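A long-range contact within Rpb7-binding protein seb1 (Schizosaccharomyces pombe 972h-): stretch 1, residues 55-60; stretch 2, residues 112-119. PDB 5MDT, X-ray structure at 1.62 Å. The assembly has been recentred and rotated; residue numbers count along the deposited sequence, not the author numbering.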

# COMPACT_ATOMS: atom_id res chain seq x y z
N PRO A 55 -6.90 11.14 8.44
CA PRO A 55 -8.36 11.26 8.64
C PRO A 55 -9.11 10.06 8.04
O PRO A 55 -8.60 9.43 7.12
CB PRO A 55 -8.71 12.51 7.83
CG PRO A 55 -7.47 13.33 7.86
CD PRO A 55 -6.37 12.31 7.71
N VAL A 56 -10.34 9.77 8.53
CA VAL A 56 -11.14 8.63 8.06
C VAL A 56 -11.40 8.65 6.54
O VAL A 56 -11.45 7.59 5.91
CB VAL A 56 -12.46 8.45 8.85
CG1 VAL A 56 -12.18 8.21 10.34
CG2 VAL A 56 -13.39 9.64 8.66
N THR A 57 -11.49 9.85 5.97
CA THR A 57 -11.74 10.07 4.55
C THR A 57 -10.49 9.75 3.71
O THR A 57 -10.59 9.62 2.49
CB THR A 57 -12.13 11.54 4.33
OG1 THR A 57 -11.08 12.35 4.87
CG2 THR A 57 -13.49 11.91 5.00
N HIS A 58 -9.31 9.69 4.37
CA HIS A 58 -8.01 9.52 3.72
C HIS A 58 -7.45 8.09 3.68
O HIS A 58 -6.40 7.88 3.08
CB HIS A 58 -6.99 10.46 4.42
CG HIS A 58 -7.17 11.91 4.10
ND1 HIS A 58 -8.43 12.50 4.03
CD2 HIS A 58 -6.24 12.87 3.89
CE1 HIS A 58 -8.22 13.78 3.75
NE2 HIS A 58 -6.90 14.05 3.65
N LYS A 59 -8.15 7.11 4.30
CA LYS A 59 -7.62 5.72 4.37
C LYS A 59 -7.56 5.09 2.99
O LYS A 59 -6.59 4.38 2.68
CB LYS A 59 -8.55 4.85 5.27
CG LYS A 59 -8.80 5.38 6.69
CD LYS A 59 -7.52 5.74 7.43
CE LYS A 59 -7.89 5.91 8.91
NZ LYS A 59 -6.68 5.91 9.77
N LEU A 60 -8.55 5.41 2.13
CA LEU A 60 -8.52 4.86 0.77
C LEU A 60 -7.30 5.34 0.00
O LEU A 60 -6.61 4.51 -0.60
CB LEU A 60 -9.80 5.17 -0.01
CG LEU A 60 -9.84 4.64 -1.45
CD1 LEU A 60 -9.80 3.11 -1.48
CD2 LEU A 60 -11.11 5.14 -2.16
N GLN A 112 -12.67 -0.43 9.39
CA GLN A 112 -13.18 0.14 10.64
C GLN A 112 -13.58 1.62 10.51
O GLN A 112 -14.59 2.02 11.07
CB GLN A 112 -12.13 -0.05 11.76
CG GLN A 112 -12.64 0.21 13.17
CD GLN A 112 -11.52 0.18 14.19
OE1 GLN A 112 -10.47 -0.44 13.99
NE2 GLN A 112 -11.73 0.84 15.32
N HIS A 113 -12.83 2.42 9.73
CA HIS A 113 -13.00 3.87 9.70
C HIS A 113 -13.52 4.52 8.44
O HIS A 113 -14.11 5.60 8.54
CB HIS A 113 -11.63 4.50 10.02
CG HIS A 113 -11.16 4.19 11.40
ND1 HIS A 113 -11.87 4.62 12.52
CD2 HIS A 113 -10.11 3.44 11.80
CE1 HIS A 113 -11.22 4.13 13.56
NE2 HIS A 113 -10.14 3.43 13.19
N ALA A 114 -13.23 3.96 7.28
CA ALA A 114 -13.55 4.61 6.02
C ALA A 114 -15.03 4.71 5.73
O ALA A 114 -15.81 3.85 6.19
CB ALA A 114 -12.82 3.93 4.86
N PRO A 115 -15.45 5.77 5.01
CA PRO A 115 -16.87 5.86 4.60
C PRO A 115 -17.22 4.60 3.80
O PRO A 115 -16.38 4.11 3.04
CB PRO A 115 -16.92 7.10 3.69
CG PRO A 115 -15.69 7.86 3.97
CD PRO A 115 -14.65 6.87 4.43
N SER A 116 -18.42 4.03 4.00
CA SER A 116 -18.86 2.80 3.33
C SER A 116 -18.64 2.79 1.81
O SER A 116 -18.30 1.73 1.27
CB SER A 116 -20.31 2.48 3.67
OG SER A 116 -20.40 2.09 5.04
N ALA A 117 -18.77 3.95 1.13
CA ALA A 117 -18.56 4.14 -0.31
C ALA A 117 -17.13 3.79 -0.76
O ALA A 117 -16.91 3.52 -1.94
CB ALA A 117 -18.87 5.58 -0.69
N HIS A 118 -16.15 3.83 0.16
CA HIS A 118 -14.76 3.52 -0.19
C HIS A 118 -14.51 2.02 -0.18
O HIS A 118 -13.53 1.58 -0.76
CB HIS A 118 -13.80 4.23 0.78
CG HIS A 118 -13.72 5.71 0.58
ND1 HIS A 118 -12.90 6.50 1.36
CD2 HIS A 118 -14.33 6.49 -0.35
CE1 HIS A 118 -13.03 7.73 0.89
NE2 HIS A 118 -13.89 7.78 -0.14
N LEU A 119 -15.38 1.25 0.47
CA LEU A 119 -15.15 -0.19 0.64
C LEU A 119 -15.15 -0.97 -0.70
O LEU A 119 -14.21 -1.73 -0.93
CB LEU A 119 -16.08 -0.80 1.69
CG LEU A 119 -15.97 -0.14 3.08
CD1 LEU A 119 -16.94 -0.78 4.07
CD2 LEU A 119 -14.51 -0.08 3.60
O HOH W 1 -11.02 6.47 3.35

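The two stretches meet where a turn leading into a helix, residues 55-60, packs against the end of another helix and the turn that follows it, residues 112-119. The backbones come closest at Val-56 and Ala-114, whose CA atoms lie 5.1 Å apart, and diverge slightly to 6.5 Å between the CA atoms of Leu-60 and His-118. No direct hydrogen bond crosses the contact, which buries 386 Å² in all; van der Waals packing and one bridging water join the two sides.

His-118 contributes the largest covered area. With chi1 at -72° (m) and chi2 near 180°, its CA-to-CB bond points toward the first stretch, and the imidazole presents different parts of the ring to different partners. Leu-60, in the t, p rotamer, places CD2 over one face of the ring, 4.0 Å from the centroid and 17° off the ring normal, a CH-pi contact. At the ring edge, Thr-57 O lies near the ring plane, 3.5 Å from His-118 CE1. The same ring orientation directs ND1 toward water 1, at 2.7 Å, while Leu-60 CB approaches His-118 ND1 at 3.6 Å.

Water 1 ties this ring to the turn. It donates a hydrogen bond to Val-56 O (2.8 Å) and accepts one from Leu-60 N (3.0 Å), so it serves two backbone groups of stretch 1; its hydrogen bond to His-118 ND1 carries the link across to stretch 2. The water thus supplies the polar connection that the two stretches do not make directly.

At the other end of the contact, Val-56 and Lys-59 both point toward the second stretch and pack against His-113. The m rotamer of Val-56 brings CG1 to 3.8 Å from His-113 CB, and Val-56 CB sits 3.3 Å from His-113 O. In Lys-59, chi1 and chi2 are both m and chi3 and chi4 both t; with chi3 in t, CE lies 4.1 Å from His-113 CB. Its aliphatic portion lies along the contact, while NZ is hydrogen-bonded to a residue just beyond one of the stretches. The His-113 ring, with chi1 at -64° (m), meets Val-56 CG1 and Lys-59 CE obliquely.

Between these two histidines the chain leaves its helix at Ala-114, and here the backbone carbonyl of Val-56 is a main partner. Val-56 O is 3.6 Å from both Ala-114 CA and Pro-115 CD, and the small Ala-114 side chain, directed sideways, places its CB 4.4 Å from Lys-59 CB. A hydrogen bond from His-118 N to Pro-115 O (2.9 Å) closes the following turn.

The CA-to-CB bonds of Thr-57 and His-58 point away from the second stretch. The p rotamer of Thr-57 and the m rotamer of His-58 bring Thr-57 OG1 and His-58 ND1 to 2.8 Å, a hydrogen bond within the turn, and His-58 NE2 is hydrogen-bonded elsewhere in the structure.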